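Local coordinates for protein alpha-galacturonidase (Bacillus subtilis, PDB 3FEF) that hydrolyses alpha-1,4-linked galacturonate oligomers, probably digalacturonate in nature, as a family 4 glycosidase that depends on NAD(+) and manganese, at residues D25-E30 against V319-S324; S82-S87 against I116-R121; E139-N144 against K164-C169; I223-S228 against D257-Y262; A389-S394 against N417-Q422. One frame throughout, in Å; residues are numbered along the deposited sequence.

Overall arrangement
Contacts 2 and 3, with nearest atoms about 5 Å apart, both belong to the Rossmann-type half, and contact 3 carries Cys169, a ligand of the magnesium ion. The side chain of Arg118 in contact 2 lies about 10 Å from that ion. Contact 1 joins the first helix of this half to a loop of the C-terminal half, and its Ser324 side chain is about 8 Å from that of His170, the probable proton donor. Contacts 4 and 5, centres about 24 Å apart, lie in the C-terminal half, and both touch the second subunit. Contact 5 sits about 40 Å from contact 1, centre to centre, on the opposite side of the chain's centre.

Contact 1: D25-E30 against V319-S324; sequences DLSIDE and VAEKAS
Two hydrogen bonds, both accepted by one carboxylate, provide the polar part of this contact. Asp25 has CG anti to its carbonyl carbon, and its two oxygens divide the work on Ser324. OD1 uses its syn lone pair to take the backbone N of Ser324 at 2.9 Å in a nearly straight bond (167°). OD2 receives the hydroxyl OG of Ser324 from above the carboxylate plane, with a very short OD2 to OG separation of 2.4 Å. The same OG is also hydrogen-bonded to Glu326 N, so the hydroxyl links the carboxylate to the chain that follows it.

The helix 18-28 that carries Asp25 is the first helix of the Rossmann-type half, within the region assigned to NAD(+) binding by similarity. The loop 319-324 belongs to the C-terminal half, between helices 295-314 and 328-335, and the contact therefore ties the two halves together.

Apolar and van der Waals contacts lie further along the helix, on a more exposed side. Ile28, its CG1 in the crowded position between backbone N and carbonyl carbon (chi1 55°), extends CD1 to 3.4 Å from Ala323 N and to 4.1 Å from Ala323 CB. Its other branch, CG2, lies 3.6 Å from Glu321 O, beside the inverse gamma turn centred on Glu321. Ser27 OG is hydrogen-bonded to Ser24 O within its own helix, and meets the loop through Glu321 CG, 3.3 Å away.

Contact 2: S82-S87 against I116-R121; sequences SILPGS and IIRGLR
The carbonyl oxygen of Pro85 is gripped by two nitrogens of one guanidinium. Arg121 approaches it side-on, with NE 2.9 Å from Pro85 O and NH2 3.3 Å from the same atom, and the oxygen lies near the guanidinium plane. This joins the loop after strand 78-81 of the parallel Rossmann-type sheet to helix 112-136, in the half of the protein that resembles NAD(+)-binding domains.

The two bonds differ in quality. The one from NE is the straighter (157°), although this donor stands above the carbonyl plane; NH2 lies nearly along the C=O axis but makes a more bent bond (137°). Arg121 reaches the oxygen by a chain bent at chi3, and NH2 also forms a salt bridge with Asp94, which helps to fix the rotation of the group. Gly86, without a side chain, brings CA to 3.8 Å from Arg121 NE.

One helical turn earlier, Arg118 runs extended from CG to NE and crosses Pro85 obliquely. Its NE is hydrogen-bonded to the backbone O of Asn147, a residue assigned to substrate binding by similarity, so the arginine probably helps to position that part of the pocket. A water bridges Arg118 NH2 and Ile83 O through weak bonds. Against the same guanidinium rests the proline ring, with Pro85 CD 3.6 Å from Arg118 NH2.

Contact 3: E139-N144 against K164-C169; sequences ESWVIN and KAIGCC. With MG (magnesium ion), chain G.
Four backbone hydrogen bonds join 141-144 to 164-168 in parallel register. Strand 164-167 is the last of the six-stranded Rossmann-type sheet within the chain; strand 141-144 also bonds to strand 78-81. Val142 N donates to Lys164 O, Ile166 N to Val142 O, Asn144 N to Ile166 O and Cys168 N to Asn144 O. The straightest is Asn144 N to Ile166 O, 2.7 Å and 173°. Helix 149-159 connects the strands in a beta-alpha-beta crossover. Ahead of the first direct bond, a water bridges the chains, donating to Ser140 O and accepting from Lys164 N. The buried Asn144 amide is satisfied by Thr146 N at OD1 and Thr153 OG1 at ND2.

Lys164 CB lies over the six-membered ring of Trp141, 3.6 Å from its centroid, a CH-pi contact. Bends at chi2 and chi3 then bring CE alongside the indole, 3.5 Å from Trp141 NE1, and NZ to Glu139 O at 2.6 Å, from above the carbonyl plane. Asn371 OD1 is a second partner of this ammonium and also takes Trp141 NE1, while the salt bridge to Glu139 OE1 is long. Ile143 CG2 reaches Cys168 SG on the face that helix 328-335 covers.

The chain leads from the paired strands to Cys169, whose SG binds the magnesium ion at 2.6 Å in the site assigned to manganese; His206 and three waters are its other ligands. A thiolate is the likely form of this sulfur.

Contact 4: I223-S228 against D257-Y262; sequences IFREFS and DLFETY
The tight part of this contact is aromatic. Phe224 presents its edge to one face of Phe259 in a T-shaped (edge-to-face) pair, the centroids 5.1 Å apart and the planes at 64°. CE1 and CD1 of Phe224 lead, CD1 over the face and CE1 3.7 Å from Phe259 CG. Both side chains have CG anti to the backbone N, and they slide past each other in opposite directions, so each ring reaches toward the neighbouring helix. Ile265 of the adjacent strand touches both phenylalanines, and Leu179 of helix 171-187 packs on Phe224, which closes the pair into the core.

The helices 220-231 and 253-262 cross steeply: their short segments run at 122° with axes 10.3 Å apart. This is a helix-helix packing in the C-terminal half, far from the metal and substrate sites. The two rings, and Glu260 reaching Ser228, span the gap.

Toward solvent the contact thins. The exposed Arg225 offers mainly its aliphatic root, with CA 3.7 Å and CB 3.8 Å from Phe259 CE2. Glu260 is also exposed, yet its tip makes the tight exception on this side: the chain, bent at chi2 (-64°), brings OE2 back to the buried Ser228. There the hydroxyl OG, anti to its own backbone N, donates to the anti lone pair of OE2 in a very short bond of 2.4 Å. The same OE2 lies at the edge of the Phe259 ring, in its plane.

Contact 5: A389-S394 against N417-Q422; sequences AARHIS and NDPLVQ
A helical segment, 389-394, faces a loop in which Asp418 to Val421 form a type I beta turn, the nearest CA atoms being those of His392 and Asp418 at 7.1 Å. Asp418 OD1 accepts from Leu420 N at 2.8 Å, an Asx turn.

Arg391 carries the polar grip. Its chain is extended from CG to NE, with CG anti to the backbone N, and the guanidinium meets Asn417 O side-on. NE is 3.0 Å from Asn417 O in a bond of 155° that lies in the carbonyl plane, while NH2, at 3.2 Å from that oxygen, comes from above this plane. Over the centre of one guanidinium face sits Pro419 CG, 3.9 Å above it, the two residues meeting tip to tip.

The same proline methylene supports the imidazole: Pro419 CG lies 3.5 Å from His392 CE1. His392 NE2 is hydrogen-bonded to Phe276 O, and its ND1 reaches Asp418 OD2 through a shared water, so both ring nitrogens have partners. Another water links Ser394 OG with Asn417 ND2.

Across the subunit boundary, Arg391 NH1 pairs with Asn417 OD1 of the second subunit, and Asn417 OD1 with Arg391 NH1 of that subunit; these oxygens probably offset the close approach of the two Arg391 NH2 groups. Such reciprocal pairing is characteristic of a twofold-like interface, here within the homotetramer, between helix 383-405 and segment 417-422.

Contact 1: D25-E30 against V319-S324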
# COMPACT_ATOMS: atom_id res chain seq x y z
N ASP A 25 5.18 -31.56 28.01
CA ASP A 25 3.84 -31.14 27.64
C ASP A 25 3.11 -32.24 26.88
O ASP A 25 1.92 -32.47 27.10
CB ASP A 25 3.87 -29.81 26.88
CG ASP A 25 4.14 -28.64 27.80
OD1 ASP A 25 3.84 -28.79 29.00
OD2 ASP A 25 4.67 -27.60 27.36
N LEU A 26 3.83 -32.94 26.02
CA LEU A 26 3.21 -34.04 25.30
C LEU A 26 2.78 -35.14 26.25
O LEU A 26 1.74 -35.78 26.06
CB LEU A 26 4.16 -34.63 24.25
CG LEU A 26 4.40 -33.77 23.01
CD1 LEU A 26 5.43 -34.46 22.11
CD2 LEU A 26 3.09 -33.56 22.27
N SER A 27 3.57 -35.37 27.28
CA SER A 27 3.33 -36.54 28.10
C SER A 27 2.03 -36.40 28.89
O SER A 27 1.43 -37.39 29.26
CB SER A 27 4.52 -36.82 29.02
OG SER A 27 4.55 -35.89 30.08
N ILE A 28 1.60 -35.17 29.15
CA ILE A 28 0.37 -34.96 29.91
C ILE A 28 -0.88 -34.57 29.10
O ILE A 28 -1.96 -34.47 29.66
CB ILE A 28 0.54 -33.92 31.04
CG1 ILE A 28 1.08 -32.60 30.49
CG2 ILE A 28 1.45 -34.47 32.13
CD1 ILE A 28 1.38 -31.59 31.57
N ASP A 29 -0.74 -34.33 27.80
CA ASP A 29 -1.91 -34.01 27.00
C ASP A 29 -2.61 -35.29 26.57
O ASP A 29 -2.01 -36.16 25.96
CB ASP A 29 -1.55 -33.15 25.78
CG ASP A 29 -2.70 -32.24 25.36
OD1 ASP A 29 -3.72 -32.75 24.86
OD2 ASP A 29 -2.58 -31.02 25.55
N GLU A 30 -3.89 -35.42 26.90
CA GLU A 30 -4.62 -36.64 26.58
C GLU A 30 -5.40 -36.51 25.27
O GLU A 30 -6.00 -37.46 24.78
CB GLU A 30 -5.54 -37.03 27.75
CG GLU A 30 -4.83 -36.94 29.11
CD GLU A 30 -5.39 -37.91 30.15
OE1 GLU A 30 -6.26 -38.74 29.81
OE2 GLU A 30 -4.95 -37.85 31.32
N VAL A 319 10.95 -37.64 31.31
CA VAL A 319 10.90 -36.26 31.76
C VAL A 319 9.83 -36.11 32.83
O VAL A 319 8.96 -36.96 32.98
CB VAL A 319 10.58 -35.27 30.61
CG1 VAL A 319 11.59 -35.42 29.48
CG2 VAL A 319 9.17 -35.48 30.10
N ALA A 320 9.89 -35.01 33.58
CA ALA A 320 8.82 -34.65 34.49
C ALA A 320 7.49 -34.53 33.75
O ALA A 320 7.38 -33.79 32.76
CB ALA A 320 9.14 -33.34 35.21
N GLU A 321 6.48 -35.24 34.22
CA GLU A 321 5.14 -35.10 33.69
C GLU A 321 4.50 -33.86 34.29
O GLU A 321 3.55 -33.95 35.06
CB GLU A 321 4.29 -36.34 34.00
CG GLU A 321 4.39 -37.45 32.97
CD GLU A 321 3.40 -38.56 33.24
OE1 GLU A 321 3.27 -38.94 34.43
OE2 GLU A 321 2.73 -39.05 32.30
N LYS A 322 5.03 -32.69 33.91
CA LYS A 322 4.59 -31.42 34.46
C LYS A 322 4.55 -30.35 33.37
O LYS A 322 5.45 -30.26 32.55
CB LYS A 322 5.54 -30.99 35.58
CG LYS A 322 4.98 -29.92 36.50
CD LYS A 322 5.94 -29.63 37.64
CE LYS A 322 5.26 -28.85 38.77
NZ LYS A 322 5.33 -27.38 38.59
N ALA A 323 3.49 -29.53 33.36
CA ALA A 323 3.34 -28.50 32.34
C ALA A 323 4.55 -27.56 32.31
O ALA A 323 4.99 -27.07 33.35
CB ALA A 323 2.05 -27.70 32.57
N SER A 324 5.10 -27.32 31.12
CA SER A 324 6.31 -26.50 30.97
C SER A 324 6.05 -25.00 31.10
O SER A 324 6.97 -24.23 31.38
CB SER A 324 6.97 -26.76 29.61
OG SER A 324 6.16 -26.23 28.57

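Contact 2: S82-S87 against I116-R121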
# COMPACT_ATOMS: atom_id res chain seq x y z
N SER A 82 14.46 -26.25 16.76
CA SER A 82 15.16 -25.68 17.88
C SER A 82 16.62 -26.09 17.83
O SER A 82 17.02 -27.05 18.49
CB SER A 82 14.53 -26.21 19.16
OG SER A 82 15.42 -26.04 20.22
N ILE A 83 17.40 -25.39 17.02
CA ILE A 83 18.82 -25.71 16.87
C ILE A 83 19.68 -24.55 17.30
O ILE A 83 19.21 -23.43 17.49
CB ILE A 83 19.19 -26.00 15.41
CG1 ILE A 83 18.87 -24.79 14.54
CG2 ILE A 83 18.48 -27.27 14.90
CD1 ILE A 83 19.24 -24.99 13.12
N LEU A 84 20.97 -24.84 17.44
CA LEU A 84 21.97 -23.81 17.70
C LEU A 84 22.73 -23.61 16.39
O LEU A 84 23.30 -24.56 15.86
CB LEU A 84 22.93 -24.27 18.80
CG LEU A 84 24.13 -23.35 19.01
CD1 LEU A 84 23.71 -22.01 19.64
CD2 LEU A 84 25.20 -24.04 19.85
N PRO A 85 22.68 -22.39 15.85
CA PRO A 85 23.42 -22.01 14.64
C PRO A 85 24.90 -21.82 14.95
O PRO A 85 25.32 -20.73 15.33
CB PRO A 85 22.81 -20.67 14.24
CG PRO A 85 21.56 -20.51 15.09
CD PRO A 85 21.78 -21.32 16.31
N GLY A 86 25.69 -22.88 14.80
CA GLY A 86 27.11 -22.83 15.15
C GLY A 86 27.37 -23.41 16.52
O GLY A 86 26.43 -23.81 17.21
N SER A 87 28.63 -23.46 16.92
CA SER A 87 29.01 -24.04 18.20
C SER A 87 29.06 -22.96 19.26
O SER A 87 28.97 -21.77 18.95
CB SER A 87 30.40 -24.65 18.08
OG SER A 87 31.32 -23.67 17.59
N ILE A 116 23.77 -10.10 14.55
CA ILE A 116 23.99 -9.99 13.11
C ILE A 116 24.85 -11.14 12.57
O ILE A 116 24.48 -11.79 11.60
CB ILE A 116 24.69 -8.67 12.76
CG1 ILE A 116 23.91 -7.47 13.34
CG2 ILE A 116 24.94 -8.58 11.24
CD1 ILE A 116 22.95 -6.79 12.40
N ILE A 117 26.00 -11.36 13.20
CA ILE A 117 26.89 -12.42 12.78
C ILE A 117 26.17 -13.76 12.91
O ILE A 117 26.21 -14.59 12.00
CB ILE A 117 28.21 -12.43 13.62
CG1 ILE A 117 28.97 -11.12 13.39
CG2 ILE A 117 29.11 -13.61 13.24
CD1 ILE A 117 29.40 -10.91 11.94
N ARG A 118 25.49 -13.96 14.03
CA ARG A 118 24.75 -15.20 14.24
C ARG A 118 23.68 -15.43 13.17
O ARG A 118 23.54 -16.52 12.62
CB ARG A 118 24.15 -15.24 15.65
CG ARG A 118 23.49 -16.56 16.03
CD ARG A 118 22.87 -16.38 17.42
NE ARG A 118 21.93 -17.44 17.77
CZ ARG A 118 22.07 -18.21 18.84
NH1 ARG A 118 23.11 -18.02 19.64
NH2 ARG A 118 21.17 -19.16 19.11
N GLY A 119 22.92 -14.38 12.88
CA GLY A 119 21.89 -14.49 11.86
C GLY A 119 22.54 -14.91 10.56
O GLY A 119 22.08 -15.82 9.86
N LEU A 120 23.63 -14.25 10.23
CA LEU A 120 24.35 -14.54 9.01
C LEU A 120 24.65 -16.04 8.91
O LEU A 120 24.40 -16.68 7.91
CB LEU A 120 25.64 -13.75 9.06
CG LEU A 120 26.12 -13.01 7.84
CD1 LEU A 120 24.94 -12.47 7.03
CD2 LEU A 120 27.03 -11.89 8.36
N ARG A 121 25.19 -16.60 9.98
CA ARG A 121 25.49 -18.03 10.08
C ARG A 121 24.22 -18.89 9.94
O ARG A 121 24.25 -19.98 9.37
CB ARG A 121 26.14 -18.27 11.44
CG ARG A 121 26.98 -19.51 11.60
CD ARG A 121 28.04 -19.33 12.72
NE ARG A 121 27.46 -19.19 14.06
CZ ARG A 121 27.68 -18.15 14.87
NH1 ARG A 121 28.48 -17.18 14.49
NH2 ARG A 121 27.11 -18.10 16.07
O HOH W 1 18.79 -20.56 19.21

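Contact 3: E139-N144 against K164-C169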
# COMPACT_ATOMS: atom_id res chain seq x y z
N GLU A 139 3.03 -29.37 3.48
CA GLU A 139 1.77 -28.98 4.08
C GLU A 139 1.81 -29.00 5.60
O GLU A 139 0.82 -28.74 6.25
CB GLU A 139 0.63 -29.87 3.58
CG GLU A 139 0.33 -29.78 2.08
CD GLU A 139 -0.81 -28.82 1.76
OE1 GLU A 139 -1.01 -27.83 2.50
OE2 GLU A 139 -1.52 -29.06 0.76
N SER A 140 2.96 -29.30 6.19
CA SER A 140 3.05 -29.29 7.65
C SER A 140 3.06 -27.86 8.20
O SER A 140 3.41 -26.91 7.49
CB SER A 140 4.32 -30.00 8.10
OG SER A 140 5.44 -29.45 7.42
N TRP A 141 2.67 -27.71 9.46
CA TRP A 141 2.93 -26.47 10.18
C TRP A 141 4.31 -26.54 10.82
O TRP A 141 4.69 -27.56 11.37
CB TRP A 141 1.83 -26.18 11.22
CG TRP A 141 0.67 -25.58 10.56
CD1 TRP A 141 -0.45 -26.24 10.06
CD2 TRP A 141 0.50 -24.20 10.26
NE1 TRP A 141 -1.29 -25.32 9.48
CE2 TRP A 141 -0.74 -24.07 9.59
CE3 TRP A 141 1.27 -23.05 10.50
CZ2 TRP A 141 -1.22 -22.83 9.17
CZ3 TRP A 141 0.79 -21.84 10.07
CH2 TRP A 141 -0.44 -21.73 9.41
N VAL A 142 5.04 -25.43 10.73
CA VAL A 142 6.43 -25.34 11.21
C VAL A 142 6.46 -24.39 12.40
O VAL A 142 6.01 -23.26 12.30
CB VAL A 142 7.34 -24.77 10.10
CG1 VAL A 142 8.79 -24.77 10.53
CG2 VAL A 142 7.18 -25.57 8.81
N ILE A 143 6.95 -24.84 13.55
CA ILE A 143 7.12 -23.94 14.67
C ILE A 143 8.59 -23.73 14.94
O ILE A 143 9.27 -24.64 15.36
CB ILE A 143 6.42 -24.46 15.95
CG1 ILE A 143 4.98 -24.87 15.65
CG2 ILE A 143 6.50 -23.39 17.07
CD1 ILE A 143 4.26 -25.45 16.88
N ASN A 144 9.09 -22.52 14.72
CA ASN A 144 10.48 -22.22 14.98
C ASN A 144 10.71 -21.61 16.37
O ASN A 144 10.03 -20.67 16.78
CB ASN A 144 11.03 -21.28 13.89
CG ASN A 144 12.49 -20.92 14.12
OD1 ASN A 144 13.31 -21.77 14.46
ND2 ASN A 144 12.82 -19.65 13.93
N LYS A 164 4.16 -22.92 5.77
CA LYS A 164 3.29 -22.58 6.89
C LYS A 164 4.08 -22.57 8.19
O LYS A 164 4.16 -23.58 8.87
CB LYS A 164 2.16 -23.58 6.97
CG LYS A 164 1.22 -23.46 5.80
CD LYS A 164 0.68 -24.84 5.38
CE LYS A 164 -0.59 -25.19 6.10
NZ LYS A 164 -0.75 -26.65 6.06
N ALA A 165 4.66 -21.42 8.51
CA ALA A 165 5.58 -21.32 9.63
C ALA A 165 5.28 -20.18 10.60
O ALA A 165 4.97 -19.05 10.20
CB ALA A 165 7.03 -21.18 9.13
N ILE A 166 5.43 -20.49 11.89
CA ILE A 166 5.45 -19.45 12.91
C ILE A 166 6.70 -19.58 13.76
O ILE A 166 7.30 -20.65 13.84
CB ILE A 166 4.24 -19.54 13.80
CG1 ILE A 166 4.33 -20.80 14.67
CG2 ILE A 166 2.96 -19.61 12.94
CD1 ILE A 166 3.06 -21.05 15.47
N GLY A 167 7.09 -18.48 14.38
CA GLY A 167 8.11 -18.49 15.40
C GLY A 167 7.46 -18.29 16.76
O GLY A 167 6.54 -17.46 16.91
N CYS A 168 7.95 -19.04 17.76
CA CYS A 168 7.46 -18.97 19.14
C CYS A 168 8.51 -18.57 20.15
O CYS A 168 9.65 -19.03 20.10
CB CYS A 168 6.86 -20.31 19.59
SG CYS A 168 5.26 -20.57 18.88
N CYS A 169 8.09 -17.77 21.11
CA CYS A 169 8.97 -17.22 22.12
C CYS A 169 8.16 -17.11 23.41
O CYS A 169 6.94 -16.93 23.36
CB CYS A 169 9.46 -15.84 21.70
SG CYS A 169 10.50 -15.04 22.94
MG MG G . 12.98 -15.67 23.21
O HOH W 2 4.68 -25.78 5.41
O HOH W 3 13.44 -15.94 25.49
O HOH W 4 11.99 -17.75 23.78
O HOH W 5 13.09 -16.03 20.90

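Contact 4: I223-S228 against D257-Y262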
# COMPACT_ATOMS: atom_id res chain seq x y z
N ILE A 223 -2.46 1.21 36.13
CA ILE A 223 -1.88 0.53 37.28
C ILE A 223 -0.39 0.30 37.11
O ILE A 223 0.37 0.44 38.05
CB ILE A 223 -2.57 -0.83 37.54
CG1 ILE A 223 -4.03 -0.60 37.93
CG2 ILE A 223 -1.85 -1.58 38.64
CD1 ILE A 223 -4.76 -1.90 38.27
N PHE A 224 0.03 -0.06 35.90
CA PHE A 224 1.46 -0.25 35.68
C PHE A 224 2.17 1.11 35.80
O PHE A 224 3.31 1.17 36.20
CB PHE A 224 1.71 -0.87 34.31
CG PHE A 224 3.14 -1.22 34.07
CD1 PHE A 224 4.04 -0.26 33.63
CD2 PHE A 224 3.59 -2.51 34.28
CE1 PHE A 224 5.38 -0.61 33.38
CE2 PHE A 224 4.90 -2.86 34.06
CZ PHE A 224 5.80 -1.91 33.59
N ARG A 225 1.49 2.18 35.44
CA ARG A 225 2.09 3.50 35.58
C ARG A 225 2.40 3.81 37.06
O ARG A 225 3.50 4.25 37.38
CB ARG A 225 1.24 4.59 34.92
CG ARG A 225 1.74 6.02 35.21
CD ARG A 225 1.33 7.04 34.14
NE ARG A 225 0.12 6.70 33.38
CZ ARG A 225 -1.07 6.44 33.93
NH1 ARG A 225 -2.10 6.15 33.14
NH2 ARG A 225 -1.24 6.47 35.25
N GLU A 226 1.44 3.55 37.95
CA GLU A 226 1.67 3.72 39.40
C GLU A 226 2.76 2.80 39.89
O GLU A 226 3.67 3.21 40.61
CB GLU A 226 0.38 3.46 40.19
CG GLU A 226 -0.59 4.63 40.12
CD GLU A 226 -2.04 4.21 40.17
OE1 GLU A 226 -2.33 3.13 40.71
OE2 GLU A 226 -2.90 4.96 39.67
N PHE A 227 2.64 1.54 39.49
CA PHE A 227 3.59 0.51 39.80
C PHE A 227 5.01 0.93 39.42
O PHE A 227 5.96 0.73 40.17
CB PHE A 227 3.19 -0.72 38.98
CG PHE A 227 3.79 -1.98 39.45
CD1 PHE A 227 3.68 -2.35 40.77
CD2 PHE A 227 4.43 -2.82 38.55
CE1 PHE A 227 4.22 -3.53 41.21
CE2 PHE A 227 4.98 -4.02 38.96
CZ PHE A 227 4.87 -4.38 40.30
N SER A 228 5.13 1.52 38.23
CA SER A 228 6.42 1.95 37.73
C SER A 228 6.96 3.14 38.50
O SER A 228 8.17 3.26 38.69
CB SER A 228 6.30 2.32 36.25
OG SER A 228 7.49 2.95 35.83
N ASP A 257 11.97 1.86 33.09
CA ASP A 257 12.61 3.00 32.47
C ASP A 257 12.07 3.21 31.04
O ASP A 257 11.79 4.32 30.65
CB ASP A 257 14.13 2.80 32.46
CG ASP A 257 14.89 4.05 32.02
OD1 ASP A 257 14.87 5.03 32.78
OD2 ASP A 257 15.51 4.04 30.92
N LEU A 258 11.93 2.13 30.27
CA LEU A 258 11.37 2.22 28.92
C LEU A 258 9.92 2.65 28.96
O LEU A 258 9.49 3.45 28.13
CB LEU A 258 11.48 0.90 28.18
CG LEU A 258 12.92 0.40 28.06
CD1 LEU A 258 13.01 -0.79 27.14
CD2 LEU A 258 13.83 1.50 27.59
N PHE A 259 9.16 2.14 29.93
CA PHE A 259 7.76 2.60 30.06
C PHE A 259 7.64 4.12 30.22
O PHE A 259 6.82 4.74 29.57
CB PHE A 259 7.00 1.92 31.20
CG PHE A 259 5.59 2.46 31.35
CD1 PHE A 259 4.56 1.99 30.53
CD2 PHE A 259 5.30 3.46 32.28
CE1 PHE A 259 3.25 2.49 30.65
CE2 PHE A 259 3.99 3.98 32.40
CZ PHE A 259 2.97 3.49 31.59
N GLU A 260 8.41 4.70 31.13
CA GLU A 260 8.37 6.16 31.39
C GLU A 260 8.70 6.93 30.13
O GLU A 260 8.16 8.00 29.89
CB GLU A 260 9.42 6.55 32.43
CG GLU A 260 9.31 5.81 33.71
CD GLU A 260 8.01 6.10 34.38
OE1 GLU A 260 7.50 7.22 34.15
OE2 GLU A 260 7.49 5.23 35.12
N THR A 261 9.63 6.41 29.35
CA THR A 261 9.97 7.08 28.12
C THR A 261 8.85 6.91 27.08
O THR A 261 8.48 7.86 26.42
CB THR A 261 11.30 6.54 27.57
OG1 THR A 261 12.35 6.87 28.50
CG2 THR A 261 11.62 7.15 26.19
N TYR A 262 8.30 5.71 26.94
CA TYR A 262 7.51 5.43 25.74
C TYR A 262 6.02 5.28 25.94
O TYR A 262 5.28 5.36 24.99
CB TYR A 262 8.08 4.20 25.02
CG TYR A 262 9.47 4.41 24.47
CD1 TYR A 262 9.70 5.26 23.38
CD2 TYR A 262 10.56 3.74 25.02
CE1 TYR A 262 10.97 5.44 22.85
CE2 TYR A 262 11.85 3.91 24.50
CZ TYR A 262 12.04 4.75 23.41
OH TYR A 262 13.31 4.93 22.90

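Contact 5: A389-S394 against N417-Q422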
# COMPACT_ATOMS: atom_id res chain seq x y z
N ALA A 389 12.18 0.02 15.79
CA ALA A 389 11.80 -1.29 15.24
C ALA A 389 11.99 -1.32 13.73
O ALA A 389 12.43 -2.33 13.20
CB ALA A 389 10.37 -1.64 15.60
N ALA A 390 11.66 -0.22 13.03
CA ALA A 390 11.88 -0.13 11.59
C ALA A 390 13.37 -0.24 11.29
O ALA A 390 13.79 -0.88 10.34
CB ALA A 390 11.30 1.19 11.00
N ARG A 391 14.17 0.38 12.14
CA ARG A 391 15.61 0.30 11.99
C ARG A 391 16.16 -1.13 12.10
O ARG A 391 16.93 -1.57 11.26
CB ARG A 391 16.23 1.22 13.01
CG ARG A 391 17.73 1.24 12.96
CD ARG A 391 18.23 2.48 13.63
NE ARG A 391 19.65 2.35 13.88
CZ ARG A 391 20.31 3.07 14.78
NH1 ARG A 391 19.68 3.98 15.52
NH2 ARG A 391 21.60 2.87 14.93
N HIS A 392 15.77 -1.86 13.15
CA HIS A 392 16.18 -3.27 13.32
C HIS A 392 15.63 -4.16 12.21
O HIS A 392 16.29 -5.06 11.72
CB HIS A 392 15.71 -3.81 14.68
CG HIS A 392 16.43 -3.21 15.85
ND1 HIS A 392 17.73 -3.52 16.16
CD2 HIS A 392 16.02 -2.29 16.77
CE1 HIS A 392 18.10 -2.83 17.23
NE2 HIS A 392 17.08 -2.08 17.62
N ILE A 393 14.38 -3.93 11.85
CA ILE A 393 13.83 -4.64 10.72
C ILE A 393 14.66 -4.45 9.43
O ILE A 393 14.99 -5.44 8.77
CB ILE A 393 12.34 -4.33 10.54
CG1 ILE A 393 11.56 -5.04 11.66
CG2 ILE A 393 11.86 -4.79 9.16
CD1 ILE A 393 10.11 -4.70 11.69
N SER A 394 15.02 -3.20 9.09
CA SER A 394 15.98 -2.94 8.00
C SER A 394 17.16 -3.89 8.08
O SER A 394 17.54 -4.52 7.10
CB SER A 394 16.57 -1.54 8.12
OG SER A 394 15.79 -0.63 7.43
N ASN A 417 24.53 -0.25 10.83
CA ASN A 417 23.27 0.38 11.19
C ASN A 417 22.74 -0.08 12.56
O ASN A 417 21.67 0.36 13.01
CB ASN A 417 22.26 0.09 10.09
CG ASN A 417 21.09 1.06 10.09
OD1 ASN A 417 21.25 2.25 10.35
ND2 ASN A 417 19.91 0.55 9.77
N ASP A 418 23.46 -0.98 13.23
CA ASP A 418 22.99 -1.51 14.52
C ASP A 418 23.27 -0.56 15.67
O ASP A 418 24.39 -0.11 15.84
CB ASP A 418 23.60 -2.89 14.80
CG ASP A 418 23.08 -3.51 16.10
OD1 ASP A 418 23.72 -3.30 17.16
OD2 ASP A 418 22.01 -4.17 16.07
N PRO A 419 22.25 -0.25 16.48
CA PRO A 419 22.40 0.68 17.60
C PRO A 419 23.59 0.36 18.52
O PRO A 419 24.12 1.27 19.15
CB PRO A 419 21.10 0.50 18.38
CG PRO A 419 20.10 0.09 17.33
CD PRO A 419 20.87 -0.74 16.32
N LEU A 420 24.01 -0.89 18.63
CA LEU A 420 25.10 -1.17 19.58
C LEU A 420 26.48 -0.91 18.99
O LEU A 420 27.46 -0.89 19.72
CB LEU A 420 25.03 -2.59 20.14
CG LEU A 420 23.86 -2.91 21.06
CD1 LEU A 420 24.01 -4.35 21.53
CD2 LEU A 420 23.80 -1.93 22.25
N VAL A 421 26.54 -0.69 17.68
CA VAL A 421 27.83 -0.49 17.02
C VAL A 421 28.16 0.99 16.85
O VAL A 421 27.94 1.57 15.80
CB VAL A 421 27.88 -1.26 15.70
CG1 VAL A 421 29.23 -1.10 15.02
CG2 VAL A 421 27.58 -2.75 15.95
N GLN A 422 28.69 1.58 17.91
CA GLN A 422 28.99 3.02 17.94
C GLN A 422 30.49 3.29 17.91
O GLN A 422 31.00 4.06 18.72
CB GLN A 422 28.40 3.67 19.19
CG GLN A 422 26.89 3.84 19.16
CD GLN A 422 26.45 5.07 19.93
OE1 GLN A 422 25.30 5.51 19.83
NE2 GLN A 422 27.37 5.64 20.70
O HOH W 6 24.50 1.98 14.06
O HOH W 7 19.69 -4.47 14.39
O HOH W 8 17.15 1.85 8.67